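Side-chain contacts in alpha-glucosidase (Pseudoalteromonas sp. K8, PDB 5HQA), which hydrolyses alpha-glucosidic linkages as a calcium-containing, chloride-activated member of glycoside hydrolase family 97: residues V99-F104 with V108-E113; A1-P6 with I10-S15. All blocks are in the same frame, centred on the assembly; numbering follows the deposited sequence. Where two conformers were deposited one is given.

Contact 1. Residues V99-F104 with V108-E113. With FMT (formic acid), chain I.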
# COMPACT_ATOMS: atom_id res chain seq x y z
N VAL A 99 -25.53 2.19 11.85
CA VAL A 99 -24.57 2.05 10.76
C VAL A 99 -24.59 3.34 9.97
O VAL A 99 -25.66 3.84 9.59
CB VAL A 99 -24.89 0.84 9.87
CG1 VAL A 99 -23.80 0.67 8.83
CG2 VAL A 99 -24.94 -0.43 10.71
N ARG A 100 -23.41 3.92 9.76
CA ARG A 100 -23.26 5.15 9.00
C ARG A 100 -22.77 4.77 7.61
O ARG A 100 -21.76 4.08 7.48
CB ARG A 100 -22.27 6.09 9.68
CG ARG A 100 -22.12 7.46 9.01
CD ARG A 100 -21.12 8.35 9.78
NE ARG A 100 -21.53 8.48 11.18
CZ ARG A 100 -22.33 9.43 11.66
NH1 ARG A 100 -22.83 10.38 10.86
NH2 ARG A 100 -22.64 9.42 12.95
N PHE A 101 -23.50 5.20 6.57
CA PHE A 101 -23.14 4.96 5.18
C PHE A 101 -22.76 6.28 4.52
O PHE A 101 -23.47 7.27 4.66
CB PHE A 101 -24.30 4.35 4.39
CG PHE A 101 -24.68 2.97 4.85
CD1 PHE A 101 -24.25 1.85 4.15
CD2 PHE A 101 -25.49 2.81 5.96
CE1 PHE A 101 -24.61 0.58 4.57
CE2 PHE A 101 -25.86 1.54 6.37
CZ PHE A 101 -25.41 0.43 5.68
N LYS A 102 -21.65 6.27 3.77
CA LYS A 102 -21.25 7.41 2.95
C LYS A 102 -21.21 6.95 1.51
O LYS A 102 -20.50 5.99 1.19
CB LYS A 102 -19.90 7.97 3.39
CG LYS A 102 -19.91 8.62 4.77
CD LYS A 102 -18.55 9.19 5.12
CE LYS A 102 -18.59 10.03 6.39
NZ LYS A 102 -17.30 10.75 6.58
N ALA A 103 -21.96 7.62 0.64
CA ALA A 103 -22.06 7.23 -0.76
C ALA A 103 -21.36 8.29 -1.60
O ALA A 103 -21.81 9.45 -1.65
CB ALA A 103 -23.52 7.07 -1.18
N PHE A 104 -20.26 7.90 -2.25
CA PHE A 104 -19.51 8.72 -3.19
C PHE A 104 -19.83 8.28 -4.61
O PHE A 104 -20.33 7.18 -4.84
CB PHE A 104 -18.00 8.59 -2.97
CG PHE A 104 -17.54 8.88 -1.58
CD1 PHE A 104 -16.91 10.09 -1.29
CD2 PHE A 104 -17.70 7.94 -0.57
CE1 PHE A 104 -16.47 10.36 -0.01
CE2 PHE A 104 -17.25 8.20 0.72
CZ PHE A 104 -16.64 9.42 0.99
N VAL A 108 -18.76 3.30 -1.88
CA VAL A 108 -19.46 3.51 -0.62
C VAL A 108 -18.60 3.02 0.54
O VAL A 108 -17.85 2.04 0.43
CB VAL A 108 -20.84 2.82 -0.59
CG1 VAL A 108 -21.63 3.15 -1.84
CG2 VAL A 108 -20.71 1.32 -0.42
N GLY A 109 -18.72 3.70 1.66
CA GLY A 109 -18.11 3.28 2.91
C GLY A 109 -19.18 3.18 3.98
O GLY A 109 -20.13 3.97 3.99
N PHE A 110 -19.05 2.19 4.86
CA PHE A 110 -19.96 2.13 6.00
C PHE A 110 -19.23 1.62 7.24
O PHE A 110 -18.24 0.88 7.14
CB PHE A 110 -21.23 1.29 5.71
CG PHE A 110 -20.97 -0.18 5.45
CD1 PHE A 110 -20.98 -1.10 6.48
CD2 PHE A 110 -20.76 -0.64 4.15
CE1 PHE A 110 -20.76 -2.45 6.24
CE2 PHE A 110 -20.54 -1.99 3.89
CZ PHE A 110 -20.53 -2.90 4.95
N ARG A 111 -19.73 2.02 8.40
CA ARG A 111 -19.18 1.53 9.66
C ARG A 111 -20.29 1.44 10.68
O ARG A 111 -21.32 2.12 10.58
CB ARG A 111 -18.04 2.42 10.18
CG ARG A 111 -18.54 3.74 10.77
CD ARG A 111 -17.40 4.51 11.40
NE ARG A 111 -17.88 5.73 12.04
CZ ARG A 111 -17.08 6.70 12.47
NH1 ARG A 111 -15.77 6.60 12.33
NH2 ARG A 111 -17.61 7.77 13.04
N TYR A 112 -20.08 0.58 11.66
CA TYR A 112 -21.00 0.46 12.78
C TYR A 112 -20.61 1.45 13.86
O TYR A 112 -19.42 1.68 14.10
CB TYR A 112 -20.96 -0.94 13.39
CG TYR A 112 -21.29 -2.09 12.48
CD1 TYR A 112 -20.37 -2.59 11.56
CD2 TYR A 112 -22.52 -2.75 12.60
CE1 TYR A 112 -20.67 -3.69 10.76
CE2 TYR A 112 -22.83 -3.84 11.80
CZ TYR A 112 -21.89 -4.31 10.90
OH TYR A 112 -22.22 -5.41 10.13
N GLU A 113 -21.61 2.01 14.52
CA GLU A 113 -21.41 2.86 15.69
C GLU A 113 -22.30 2.32 16.79
O GLU A 113 -23.53 2.43 16.72
CB GLU A 113 -21.70 4.33 15.36
CG GLU A 113 -20.74 4.86 14.29
CD GLU A 113 -21.05 6.26 13.81
OE1 GLU A 113 -21.97 6.91 14.36
OE2 GLU A 113 -20.37 6.72 12.85
C FMT I . -25.64 11.86 12.62
O1 FMT I . -25.61 10.80 13.25
O2 FMT I . -24.72 12.69 12.62

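Contact 2. Residues A1-P6 with I10-S15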
# COMPACT_ATOMS: atom_id res chain seq x y z
N ALA A 1 -34.47 2.26 4.11
CA ALA A 1 -33.71 3.50 4.01
C ALA A 1 -32.84 3.45 2.77
O ALA A 1 -32.33 2.38 2.42
CB ALA A 1 -32.86 3.72 5.25
N THR A 2 -32.67 4.60 2.10
CA THR A 2 -31.89 4.67 0.87
C THR A 2 -30.96 5.88 0.93
O THR A 2 -31.36 6.96 1.38
CB THR A 2 -32.79 4.80 -0.37
OG1 THR A 2 -33.62 3.64 -0.48
CG2 THR A 2 -31.95 4.92 -1.64
N VAL A 3 -29.72 5.69 0.48
CA VAL A 3 -28.80 6.79 0.24
C VAL A 3 -28.17 6.55 -1.13
O VAL A 3 -27.97 5.41 -1.54
CB VAL A 3 -27.73 6.91 1.36
CG1 VAL A 3 -26.79 5.69 1.38
CG2 VAL A 3 -26.94 8.22 1.23
N GLN A 4 -27.89 7.64 -1.85
CA GLN A 4 -27.35 7.56 -3.20
C GLN A 4 -26.10 8.43 -3.31
O GLN A 4 -25.92 9.40 -2.58
CB GLN A 4 -28.37 8.02 -4.25
CG GLN A 4 -29.75 7.43 -4.08
CD GLN A 4 -30.73 7.94 -5.13
OE1 GLN A 4 -30.38 8.80 -5.95
NE2 GLN A 4 -31.96 7.43 -5.10
N SER A 5 -25.24 8.08 -4.27
CA SER A 5 -24.11 8.93 -4.56
C SER A 5 -24.60 10.29 -5.06
O SER A 5 -25.76 10.42 -5.47
CB SER A 5 -23.21 8.28 -5.61
OG SER A 5 -23.95 7.98 -6.78
N PRO A 6 -23.75 11.31 -5.02
CA PRO A 6 -24.15 12.61 -5.58
C PRO A 6 -24.68 12.53 -7.00
O PRO A 6 -25.68 13.19 -7.32
CB PRO A 6 -22.86 13.43 -5.48
CG PRO A 6 -22.17 12.86 -4.28
CD PRO A 6 -22.43 11.38 -4.36
N ILE A 10 -24.86 5.25 -7.82
CA ILE A 10 -24.75 4.24 -6.77
C ILE A 10 -25.89 4.45 -5.78
O ILE A 10 -26.08 5.57 -5.27
CB ILE A 10 -23.39 4.29 -6.06
CG1 ILE A 10 -22.27 3.96 -7.05
CG2 ILE A 10 -23.37 3.33 -4.87
CD1 ILE A 10 -20.87 4.13 -6.48
N LYS A 11 -26.65 3.40 -5.52
CA LYS A 11 -27.80 3.49 -4.63
C LYS A 11 -27.70 2.37 -3.61
O LYS A 11 -27.57 1.20 -3.99
CB LYS A 11 -29.11 3.40 -5.42
CG LYS A 11 -29.29 4.50 -6.48
CD LYS A 11 -30.69 4.43 -7.12
CE LYS A 11 -30.84 5.45 -8.25
NZ LYS A 11 -29.92 5.16 -9.40
N ILE A 12 -27.75 2.72 -2.33
CA ILE A 12 -27.67 1.74 -1.24
C ILE A 12 -29.02 1.71 -0.54
O ILE A 12 -29.52 2.75 -0.11
CB ILE A 12 -26.56 2.08 -0.24
CG1 ILE A 12 -25.21 2.24 -0.95
CG2 ILE A 12 -26.48 1.01 0.85
CD1 ILE A 12 -24.80 3.69 -1.19
N ILE A 13 -29.59 0.51 -0.42
CA ILE A 13 -30.85 0.30 0.30
C ILE A 13 -30.52 -0.46 1.57
O ILE A 13 -29.95 -1.56 1.51
CB ILE A 13 -31.89 -0.45 -0.53
CG1 ILE A 13 -32.27 0.34 -1.78
CG2 ILE A 13 -33.13 -0.71 0.31
CD1 ILE A 13 -33.17 -0.44 -2.70
N ILE A 14 -30.88 0.11 2.72
CA ILE A 14 -30.67 -0.50 4.02
C ILE A 14 -32.02 -0.97 4.53
O ILE A 14 -33.00 -0.21 4.51
CB ILE A 14 -30.01 0.48 5.00
CG1 ILE A 14 -28.70 1.03 4.41
CG2 ILE A 14 -29.73 -0.21 6.31
CD1 ILE A 14 -28.84 2.38 3.71
N SER A 15 -32.09 -2.22 4.98
CA SER A 15 -33.35 -2.89 5.20
C SER A 15 -33.35 -3.59 6.55
O SER A 15 -32.29 -3.89 7.12
CB SER A 15 -33.62 -3.89 4.06
OG SER A 15 -34.82 -4.59 4.29

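Contact 1. Residues V99-F104 with V108-E113
R100 and E113 meet across a beta hairpin of the N-terminal beta-sandwich domain, where strands 95-104 and 107-114 run antiparallel at neighbouring positions in one large sheet. The R100 guanidinium approaches the carboxylate side-on, the two planes 30° apart. R100 NE gives a nearly straight bond to E113 OE2 (2.7 Å, 173°), and R100 NH2 reaches the syn lone pair of E113 OE1 at 3.0 Å. Holding CG anti to the backbone N (chi1 -176°) and bending the chain at chi3 lets R100 swing its head to E113, which is not its directly paired neighbour. Formic acid, probably from the crystallisation liquor, accepts a hydrogen bond from R100 NH2 and a weak one from NH1, which also forms a salt bridge with E82.

R100, K102 and R111 share one face of the hairpin; on the other, V99, F101, F110 and Y112 suit the sandwich interior. F101 and F110 point the same way from a non-hydrogen-bonded pair. Their rings are slid apart, so the main touch is a CH-pi contact: F110 CB sits over the F101 ring face, 3.9 Å from its centroid. V99 CG2 meets Y112 CD2 alongside at 3.8 Å, while the Y112 hydroxyl is hydrogen-bonded to T130 and G39. Within the sheet, reciprocal backbone bonds join R100 to R111 and K102 to G109.

R111 NH2 lies 4.4 Å from R100 NE, and the shared carboxylate probably offsets this like-charge proximity. Both R111 NE and NH2 bind E113 OE2, NE from the anti side at 2.8 Å, so this one oxygen accepts three N-H groups, the third being R100 NE.

Contact 2. Residues A1-P6 with I10-S15
With chi1 near -47° in Q4 and -59° in K11, each CG lies anti to its own carbonyl carbon, and the two side chains leave their non-hydrogen-bonded pair side by side. Q4 CG touches K11 CG at 3.8 Å, and the amide of Q4 continues along the lysine methylenes, its NE2 3.8 Å from K11 CD. The long, flexible chains suit a partly exposed face: their aliphatic parts pack together while K11 turns at chi4, its NZ bonding to G8 O and N29.

S5 has its OG between the backbone N and the carbonyl carbon (chi1 56°), which turns the hydroxyl to the opposite strand. There S5 OG accepts I10 N at 3.1 Å, its strongest polar partner being D7 OD1, while S5 N bonds to I10 O at 2.8 Å. A small hydroxyl thus stands in for a backbone acceptor where the strand pairing ends.

Facing inward, V3 CG1 approaches I12 CB at 4.0 Å, as befits branched apolar residues packed against F101. The pair is joined by reciprocal backbone bonds, I12 N to V3 O being almost straight. A1 and I14 are joined likewise at the open end of this antiparallel beta hairpin, at the edge of a beta-sandwich sheet.

From the N terminus the chain runs out along 1-6, turns through three residues and returns along 10-15, so contact 2 closes the first hairpin. Contact 1 closes another much later, again across a three-residue gap, between 99-104 and 108-113. The two are in series, neither nested nor crossed, and belong to different antiparallel sheets of the N-terminal domain. Their centres lie about 10 Å apart, and their apolar faces meet in the sandwich core: F101 CE2 packs on I14 CG1 at 3.5 Å, and A103 on I12. At the turn ends, F104 O approaches S5 CB, where the terminal hairpin packs on interior strands of the facing sheet.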